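Local coordinates for glutathione S-transferase (Legionella pneumophila subsp. pneumophila str. Philadelphia 1, PDB 3NIV), which probably isomerises maleylacetoacetate with the help of glutathione and may act as a glutathione transferase, as a member of the zeta class, at residues Ala100-Cys105 against Asp143-Lys148. Sequence-based numbering, arbitrary orientation.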
loop_
_atom_site.group_PDB
_atom_site.type_symbol
_atom_site.label_atom_id
_atom_site.label_comp_id
_atom_site.label_asym_id
_atom_site.label_seq_id
_atom_site.Cartn_x
_atom_site.Cartn_y
_atom_site.Cartn_z
ATOM N N ALA A 100 8.228 -0.080 -3.943
ATOM C CA ALA A 100 6.987 0.354 -4.546
ATOM C C ALA A 100 5.986 0.778 -3.462
ATOM O O ALA A 100 5.191 1.681 -3.672
ATOM C CB ALA A 100 6.416 -0.744 -5.402
ATOM N N LEU A 101 6.044 0.138 -2.300
ATOM C CA LEU A 101 5.150 0.486 -1.196
ATOM C C LEU A 101 5.522 1.821 -0.559
ATOM O O LEU A 101 4.657 2.585 -0.120
ATOM C CB LEU A 101 5.152 -0.617 -0.138
ATOM C CG LEU A 101 4.636 -1.966 -0.659
ATOM C CD1 LEU A 101 4.714 -3.084 0.404
ATOM C CD2 LEU A 101 3.225 -1.821 -1.215
ATOM N N ILE A 102 6.818 2.101 -0.504
ATOM C CA ILE A 102 7.269 3.389 -0.009
ATOM C C ILE A 102 6.533 4.518 -0.739
ATOM O O ILE A 102 6.178 5.527 -0.149
ATOM C CB ILE A 102 8.757 3.557 -0.222
ATOM C CG1 ILE A 102 9.526 2.686 0.772
ATOM C CG2 ILE A 102 9.148 5.047 -0.125
ATOM C CD1 ILE A 102 11.038 2.887 0.739
ATOM N N VAL A 103 6.301 4.327 -2.030
ATOM C CA VAL A 103 5.650 5.342 -2.841
ATOM C C VAL A 103 4.160 5.256 -2.636
ATOM O O VAL A 103 3.503 6.240 -2.350
ATOM C CB VAL A 103 5.925 5.112 -4.340
ATOM C CG1 VAL A 103 4.920 5.867 -5.192
ATOM C CG2 VAL A 103 7.369 5.472 -4.691
ATOM N N ALA A 104 3.638 4.048 -2.770
ATOM C CA ALA A 104 2.210 3.820 -2.735
ATOM C C ALA A 104 1.603 3.835 -1.327
ATOM O O ALA A 104 0.393 3.933 -1.195
ATOM C CB ALA A 104 1.883 2.522 -3.444
ATOM N N CYS A 105 2.424 3.743 -0.287
ATOM C CA CYS A 105 1.909 3.732 1.089
ATOM C C CYS A 105 2.404 4.906 1.910
ATOM O O CYS A 105 1.664 5.462 2.714
ATOM C CB CYS A 105 2.301 2.445 1.825
ATOM S SG CYS A 105 1.303 1.003 1.416
ATOM N N ASP A 143 13.927 10.461 -0.031
ATOM C CA ASP A 143 15.075 10.129 0.794
ATOM C C ASP A 143 15.119 8.614 0.950
ATOM O O ASP A 143 16.126 7.971 0.643
ATOM C CB ASP A 143 14.964 10.771 2.177
ATOM C CG ASP A 143 15.290 12.255 2.170
ATOM O OD1 ASP A 143 15.614 12.794 1.090
ATOM O OD2 ASP A 143 15.222 12.887 3.253
ATOM N N ALA A 144 14.018 8.038 1.425
ATOM C CA ALA A 144 14.002 6.613 1.730
ATOM C C ALA A 144 14.225 5.803 0.465
ATOM O O ALA A 144 14.979 4.833 0.455
ATOM C CB ALA A 144 12.700 6.218 2.406
ATOM N N PHE A 145 13.577 6.215 -0.614
ATOM C CA PHE A 145 13.693 5.494 -1.871
ATOM C C PHE A 145 15.117 5.510 -2.453
ATOM O O PHE A 145 15.605 4.498 -2.947
ATOM C CB PHE A 145 12.704 6.075 -2.873
ATOM C CG PHE A 145 12.390 5.163 -4.012
ATOM C CD1 PHE A 145 13.258 5.051 -5.087
ATOM C CD2 PHE A 145 11.221 4.436 -4.022
ATOM C CE1 PHE A 145 12.963 4.212 -6.147
ATOM C CE2 PHE A 145 10.917 3.601 -5.069
ATOM C CZ PHE A 145 11.794 3.492 -6.141
ATOM N N GLU A 146 15.775 6.660 -2.402
ATOM C CA GLU A 146 17.092 6.798 -3.006
ATOM C C GLU A 146 18.098 6.047 -2.152
ATOM O O GLU A 146 19.085 5.495 -2.649
ATOM C CB GLU A 146 17.480 8.265 -3.127
ATOM C CG GLU A 146 18.856 8.493 -3.752
ATOM C CD GLU A 146 18.819 8.788 -5.247
ATOM O OE1 GLU A 146 17.744 8.668 -5.873
ATOM O OE2 GLU A 146 19.891 9.152 -5.795
ATOM N N GLU A 147 17.822 6.041 -0.857
ATOM C CA GLU A 147 18.538 5.228 0.108
ATOM C C GLU A 147 18.689 3.779 -0.340
ATOM O O GLU A 147 19.794 3.300 -0.587
ATOM C CB GLU A 147 17.779 5.260 1.432
ATOM C CG GLU A 147 18.511 5.951 2.541
ATOM C CD GLU A 147 19.558 5.050 3.140
ATOM O OE1 GLU A 147 20.705 5.505 3.317
ATOM O OE2 GLU A 147 19.235 3.875 3.415
ATOM N N LYS A 148 17.570 3.072 -0.418
ATOM C CA LYS A 148 17.615 1.652 -0.726
ATOM C C LYS A 148 18.120 1.480 -2.153
ATOM O O LYS A 148 18.736 0.476 -2.504
ATOM C CB LYS A 148 16.238 1.024 -0.527
ATOM C CG LYS A 148 15.709 1.187 0.900
ATOM C CD LYS A 148 14.207 0.909 0.996
ATOM C CE LYS A 148 13.900 -0.490 1.518
ATOM N NZ LYS A 148 14.026 -0.597 3.007
#
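Ile-102 reaches from helix 90-106 to Ala-144, Phe-145 and Lys-148 of helix 127-149, joining two antiparallel helices of the all-helical C-terminal domain of the glutathione S-transferase fold. The short segments run at 174° to one another with their axes 9.9 Å apart, and the contact between them is apolar. Ile-102 loses the most surface. Its CG1 is anti to the carbonyl carbon (chi1 -74°) and the chain continues extended at chi2, which carries CD1 over to the partner helix, where it meets Ala-144 CB and Lys-148 CD. The nearer of the two is Lys-148 CD, 3.7 Å from Ile-102 CD1, an aliphatic contact made by the methylene part of the lysine. Ala-144 CB lies 4.1 Å from Ile-102 CD1. The Lys-148 chain bends beyond CD, at chi3 and chi4, and its NZ is hydrogen-bonded to Ser-67 OG of the second subunit. The same side of the contact therefore adjoins the dimer interface, where Gln-68 of the second subunit packs on Ile-102 and Cys-105 meets its counterpart, the pair known to form an interchain disulfide. On the other flank, chi1 of -160° sets Phe-145 CG anti to the backbone N, and the ring beyond it lies on the side of helix 90-106. Leu-171 of helix 166-180, Ile-191 of helix 189-198 and Met-99 also pack on this buried side chain. Ile-102 CG2 stands at the ring edge, near its plane, 4.5 Å from Phe-145 CD2. Val-103 comes to the ring obliquely, its CG2 touching both CD2 and CE2 of Phe-145 at 4.0 Å.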